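Local coordinates for mandelate racemase / muconate lactonizing enzyme family protein (Agrobacterium tumefaciens, PDB 4DXK) that belongs to the mandelate racemase subgroup of the enolase superfamily and probably abstracts the alpha-proton of a carboxylate substrate at a metal-assisted barrel active site, at the interface of chains A and B and the interface of chains A and C. Coordinates in Å, arbitrary orientation; residue numbers count along the deposited sequence, not the author numbering. Chains: chain A/B/C, Mandelate racemase / muconate lactonizing enzyme family protein.

Contact 1: the interface of chains A and B. Residues chain A 59-62, 95; chain B 105, 108-109.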
loop_
_atom_site.group_PDB
_atom_site.type_symbol
_atom_site.label_atom_id
_atom_site.label_comp_id
_atom_site.label_asym_id
_atom_site.label_seq_id
_atom_site.Cartn_x
_atom_site.Cartn_y
_atom_site.Cartn_z
ATOM N N LEU A 59 -26.445 -15.303 33.484
ATOM C CA LEU A 59 -26.088 -16.243 32.422
ATOM C C LEU A 59 -26.021 -15.599 31.035
ATOM O O LEU A 59 -25.510 -16.217 30.096
ATOM C CB LEU A 59 -27.049 -17.436 32.388
ATOM C CG LEU A 59 -27.094 -18.337 33.620
ATOM C CD1 LEU A 59 -28.036 -19.518 33.387
ATOM C CD2 LEU A 59 -25.704 -18.813 33.979
ATOM N N GLN A 60 -26.557 -14.388 30.881
ATOM C CA GLN A 60 -26.448 -13.679 29.600
ATOM C C GLN A 60 -25.095 -12.987 29.531
ATOM O O GLN A 60 -25.002 -11.760 29.593
ATOM C CB GLN A 60 -27.585 -12.672 29.451
ATOM C CG GLN A 60 -28.974 -13.315 29.431
ATOM C CD GLN A 60 -30.070 -12.296 29.298
ATOM O OE1 GLN A 60 -30.362 -11.562 30.239
ATOM N NE2 GLN A 60 -30.671 -12.214 28.119
ATOM N N ILE A 61 -24.031 -13.782 29.448
ATOM C CA ILE A 61 -22.675 -13.270 29.640
ATOM C C ILE A 61 -22.248 -12.301 28.541
ATOM O O ILE A 61 -21.777 -11.199 28.819
ATOM C CB ILE A 61 -21.646 -14.411 29.806
ATOM C CG1 ILE A 61 -22.001 -15.264 31.028
ATOM C CG2 ILE A 61 -20.227 -13.851 29.938
ATOM C CD1 ILE A 61 -20.974 -16.350 31.347
ATOM N N ASP A 62 -22.422 -12.706 27.289
ATOM C CA ASP A 62 -22.065 -11.839 26.170
ATOM C C ASP A 62 -22.854 -10.534 26.213
ATOM O O ASP A 62 -22.311 -9.460 25.930
ATOM C CB ASP A 62 -22.299 -12.552 24.838
ATOM C CG ASP A 62 -21.203 -13.544 24.518
ATOM O OD1 ASP A 62 -20.010 -13.220 24.716
ATOM O OD2 ASP A 62 -21.529 -14.660 24.069
ATOM N N PHE A 95 -21.593 -19.431 35.907
ATOM C CA PHE A 95 -22.054 -20.290 34.820
ATOM C C PHE A 95 -21.516 -21.716 35.036
ATOM O O PHE A 95 -22.257 -22.695 34.903
ATOM C CB PHE A 95 -21.578 -19.658 33.502
ATOM C CG PHE A 95 -22.053 -20.342 32.230
ATOM C CD1 PHE A 95 -23.114 -21.230 32.208
ATOM C CD2 PHE A 95 -21.410 -20.045 31.033
ATOM C CE1 PHE A 95 -23.511 -21.823 31.006
ATOM C CE2 PHE A 95 -21.801 -20.637 29.842
ATOM C CZ PHE A 95 -22.853 -21.515 29.833
ATOM N N GLN B 105 -27.140 -20.928 25.182
ATOM C CA GLN B 105 -26.527 -20.666 26.476
ATOM C C GLN B 105 -25.051 -21.053 26.477
ATOM O O GLN B 105 -24.197 -20.292 26.937
ATOM C CB GLN B 105 -27.259 -21.398 27.602
ATOM C CG GLN B 105 -26.609 -21.141 28.959
ATOM C CD GLN B 105 -26.608 -19.663 29.313
ATOM O OE1 GLN B 105 -27.659 -19.039 29.357
ATOM N NE2 GLN B 105 -25.432 -19.102 29.548
ATOM N N GLY B 108 -22.516 -18.646 25.142
ATOM C CA GLY B 108 -22.293 -17.410 25.882
ATOM C C GLY B 108 -23.557 -16.689 26.310
ATOM O O GLY B 108 -23.497 -15.571 26.849
ATOM N N GLY B 109 -24.711 -17.313 26.100
ATOM C CA GLY B 109 -25.956 -16.784 26.617
ATOM C C GLY B 109 -26.928 -16.294 25.565
ATOM O O GLY B 109 -26.539 -16.027 24.424
#

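Contact 2: the interface of chains A and C. Residues chain A 311-314; chain C 222-224, 245, 252.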
loop_
_atom_site.group_PDB
_atom_site.type_symbol
_atom_site.label_atom_id
_atom_site.label_comp_id
_atom_site.label_asym_id
_atom_site.label_seq_id
_atom_site.Cartn_x
_atom_site.Cartn_y
_atom_site.Cartn_z
ATOM N N TRP A 311 -4.725 -15.826 12.636
ATOM C CA TRP A 311 -3.468 -15.257 12.139
ATOM C C TRP A 311 -2.273 -16.199 12.319
ATOM O O TRP A 311 -1.139 -15.803 12.115
ATOM C CB TRP A 311 -3.193 -13.881 12.772
ATOM C CG TRP A 311 -3.735 -12.738 11.948
ATOM C CD1 TRP A 311 -3.006 -11.867 11.174
ATOM C CD2 TRP A 311 -5.109 -12.360 11.783
ATOM N NE1 TRP A 311 -3.847 -10.972 10.561
ATOM C CE2 TRP A 311 -5.141 -11.257 10.904
ATOM C CE3 TRP A 311 -6.320 -12.849 12.288
ATOM C CZ2 TRP A 311 -6.335 -10.629 10.530
ATOM C CZ3 TRP A 311 -7.502 -12.225 11.906
ATOM C CH2 TRP A 311 -7.499 -11.131 11.038
ATOM N N HIS A 312 -2.530 -17.452 12.688
ATOM C CA HIS A 312 -1.465 -18.443 12.880
ATOM C C HIS A 312 -0.534 -18.096 14.048
ATOM O O HIS A 312 0.639 -18.494 14.046
ATOM C CB HIS A 312 -0.623 -18.641 11.604
ATOM C CG HIS A 312 -1.424 -18.987 10.388
ATOM N ND1 HIS A 312 -2.196 -20.125 10.308
ATOM C CD2 HIS A 312 -1.550 -18.364 9.193
ATOM C CE1 HIS A 312 -2.777 -20.181 9.125
ATOM N NE2 HIS A 312 -2.402 -19.124 8.427
ATOM N N LEU A 313 -1.065 -17.393 15.045
ATOM C CA LEU A 313 -0.273 -16.919 16.173
ATOM C C LEU A 313 -0.758 -17.547 17.464
ATOM O O LEU A 313 -1.931 -17.935 17.576
ATOM C CB LEU A 313 -0.369 -15.397 16.286
ATOM C CG LEU A 313 0.176 -14.625 15.088
ATOM C CD1 LEU A 313 -0.058 -13.130 15.234
ATOM C CD2 LEU A 313 1.659 -14.898 14.906
ATOM N N PRO A 314 0.121 -17.621 18.463
ATOM C CA PRO A 314 -0.249 -18.193 19.754
ATOM C C PRO A 314 -0.732 -17.132 20.736
ATOM O O PRO A 314 -0.515 -15.932 20.517
ATOM C CB PRO A 314 1.083 -18.753 20.245
ATOM C CG PRO A 314 2.090 -17.744 19.756
ATOM C CD PRO A 314 1.549 -17.248 18.419
ATOM N N GLN C 222 2.774 -23.528 13.002
ATOM C CA GLN C 222 2.282 -22.162 13.075
ATOM C C GLN C 222 3.383 -21.185 12.640
ATOM O O GLN C 222 4.533 -21.582 12.447
ATOM C CB GLN C 222 1.759 -21.846 14.480
ATOM C CG GLN C 222 0.616 -22.761 14.908
ATOM C CD GLN C 222 -0.578 -22.624 13.998
ATOM O OE1 GLN C 222 -1.125 -21.534 13.841
ATOM N NE2 GLN C 222 -0.980 -23.722 13.372
ATOM N N LEU C 223 3.038 -19.912 12.481
ATOM C CA LEU C 223 3.944 -18.955 11.840
ATOM C C LEU C 223 5.238 -18.714 12.597
ATOM O O LEU C 223 6.318 -18.706 11.996
ATOM C CB LEU C 223 3.240 -17.625 11.582
ATOM C CG LEU C 223 4.124 -16.550 10.944
ATOM C CD1 LEU C 223 4.564 -16.950 9.546
ATOM C CD2 LEU C 223 3.396 -15.214 10.909
ATOM N N LEU C 224 5.138 -18.491 13.900
ATOM C CA LEU C 224 6.340 -18.153 14.660
ATOM C C LEU C 224 7.396 -19.274 14.699
ATOM O O LEU C 224 8.553 -19.034 14.376
ATOM C CB LEU C 224 6.008 -17.623 16.057
ATOM C CG LEU C 224 5.100 -16.389 16.085
ATOM C CD1 LEU C 224 4.918 -15.946 17.525
ATOM C CD2 LEU C 224 5.652 -15.249 15.239
ATOM N N ILE C 245 3.832 -23.564 6.588
ATOM C CA ILE C 245 2.648 -23.312 7.398
ATOM C C ILE C 245 1.439 -23.811 6.611
ATOM O O ILE C 245 1.566 -24.174 5.447
ATOM C CB ILE C 245 2.472 -21.808 7.756
ATOM C CG1 ILE C 245 2.264 -20.968 6.486
ATOM C CG2 ILE C 245 3.648 -21.286 8.599
ATOM C CD1 ILE C 245 1.831 -19.533 6.782
ATOM N N SER C 252 -0.168 -14.705 5.298
ATOM C CA SER C 252 0.851 -15.027 6.295
ATOM C C SER C 252 2.221 -15.347 5.686
ATOM O O SER C 252 3.253 -15.196 6.347
ATOM C CB SER C 252 0.422 -16.200 7.172
ATOM O OG SER C 252 -0.608 -15.822 8.063
HETATM O O HOH W 1 2.884 -18.825 15.641
HETATM O O HOH W 2 -2.173 -20.597 16.304
HETATM O O HOH W 3 -0.077 -14.160 10.151
#

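Contact 1: the interface of chains A and B
A:Phe95 and B:Gln105 form the apolar centre, their side chains arriving from opposite directions. The ring atom CE1 of A:Phe95 lies 3.8 Å from the methylene CG of B:Gln105, while the glutamine amide stands steeply over the same ring, the two planes 74° apart. NE2 of B:Gln105 is set above one face, offset toward the rim, 3.5 Å from CZ of A:Phe95. CZ also meets the backbone of the same glutamine, 3.4 Å from the carbonyl O of B:Gln105. A further apolar surface comes from the leucine: CB of A:Leu59 packs 3.8 Å from the amide carbon CD of B:Gln105, and the two side chains cross at about a right angle.

The bend of the glutamine explains how one residue meets both partners. Its CG extends away from the backbone N (chi1 179°), then the chain folds at chi2 (60°), bringing the amide back over the phenyl ring and beside A:Leu59. There, B:Gln105 NE2 donates a nearly straight hydrogen bond of 2.9 Å to the main-chain O of A:Leu59. The acceptor lies in the amide plane, although the donor is tilted out of the carbonyl plane; the bond and the ring face together probably limit rotation of the amide. CA of B:Gly109 approaches the same A:Leu59 O at 3.6 Å.

At the polar rim, the backbone N of A:Asp62 gives B:Gly108 O a nearly linear hydrogen bond of 3.1 Å, in the carbonyl plane. The acceptor thus faces the N-terminal turn of an A-chain helix, whose dipole would probably strengthen the bond. The A:Asp62 carboxylate reaches alongside, OD2 resting 3.4 Å from CA of B:Gly108.

In the fold, the A-chain surface combines the start of helix 61-68 and the residues just before it with the C-terminal part of helix 79-99. The B chain contributes helix 103-106 and the glycine turn that follows. Two-fold symmetry repeats the patch with the chains exchanged.

Contact 2: the interface of chains A and C
A:His312 presses its backbone and ring against C:Gln222, C:Leu223 and C:Ser252 in a patch that combines a direct backbone hydrogen bond, bridging waters and small apolar contacts. The whole interface is not an exact two-fold; here residues 311-314 of one chain meet 222-224 and 252 of the other, an arrangement that may help join dimers into the eight-chain assembly. The central acceptor is A:His312 O, presented by a residue in a left-handed backbone conformation. It receives a hydrogen bond of 3.2 Å from C:Leu223 N, in the carbonyl plane, at the very start of helix 223-232. Water 1 lies 2.8 Å from the same A:His312 O and 2.9 Å from the next helix nitrogen, C:Leu224 N. A carbonyl of one subunit thus caps a helix of the other, both directly and through water.

The imidazole extends past this cap, its CG lying beside the backbone N (chi1 -54°). C:Gln222 OE1 sits at the ring's edge, in its plane, and CD2 of A:His312 meets CB of C:Ser252 at 3.6 Å. The C:Gln222 chain bends at chi2, and its amide oxygen reaches A:Leu313 O through water 2.

On the apolar flank C:Leu224 packs two ways: its methyl CD1 lies 3.7 Å from CD of A:Pro314, and its branch carbon CG lies 3.9 Å from CD2 of A:Leu313. At the opposite end, water 3 joins two oxygens, 2.8 Å from A:Trp311 O and 2.7 Å from the hydroxyl OG of C:Ser252.

The centres of the C-alpha atoms of contact 1 and contact 2 lie about 30 Å apart. No residue or helix serves both, but chain A takes part in each, facing B through one surface and C through another. The common principle is a carbonyl of one subunit meeting the N-terminal turn of a helix in its neighbour: chain A supplies the helix in contact 1, with the reverse in its twin, and the carbonyl in contact 2. Since the A/B interface is two-fold and the A/C interface is not exactly so, their combination could build an octamer from paired subunits, although these patches do not establish the solution assembly.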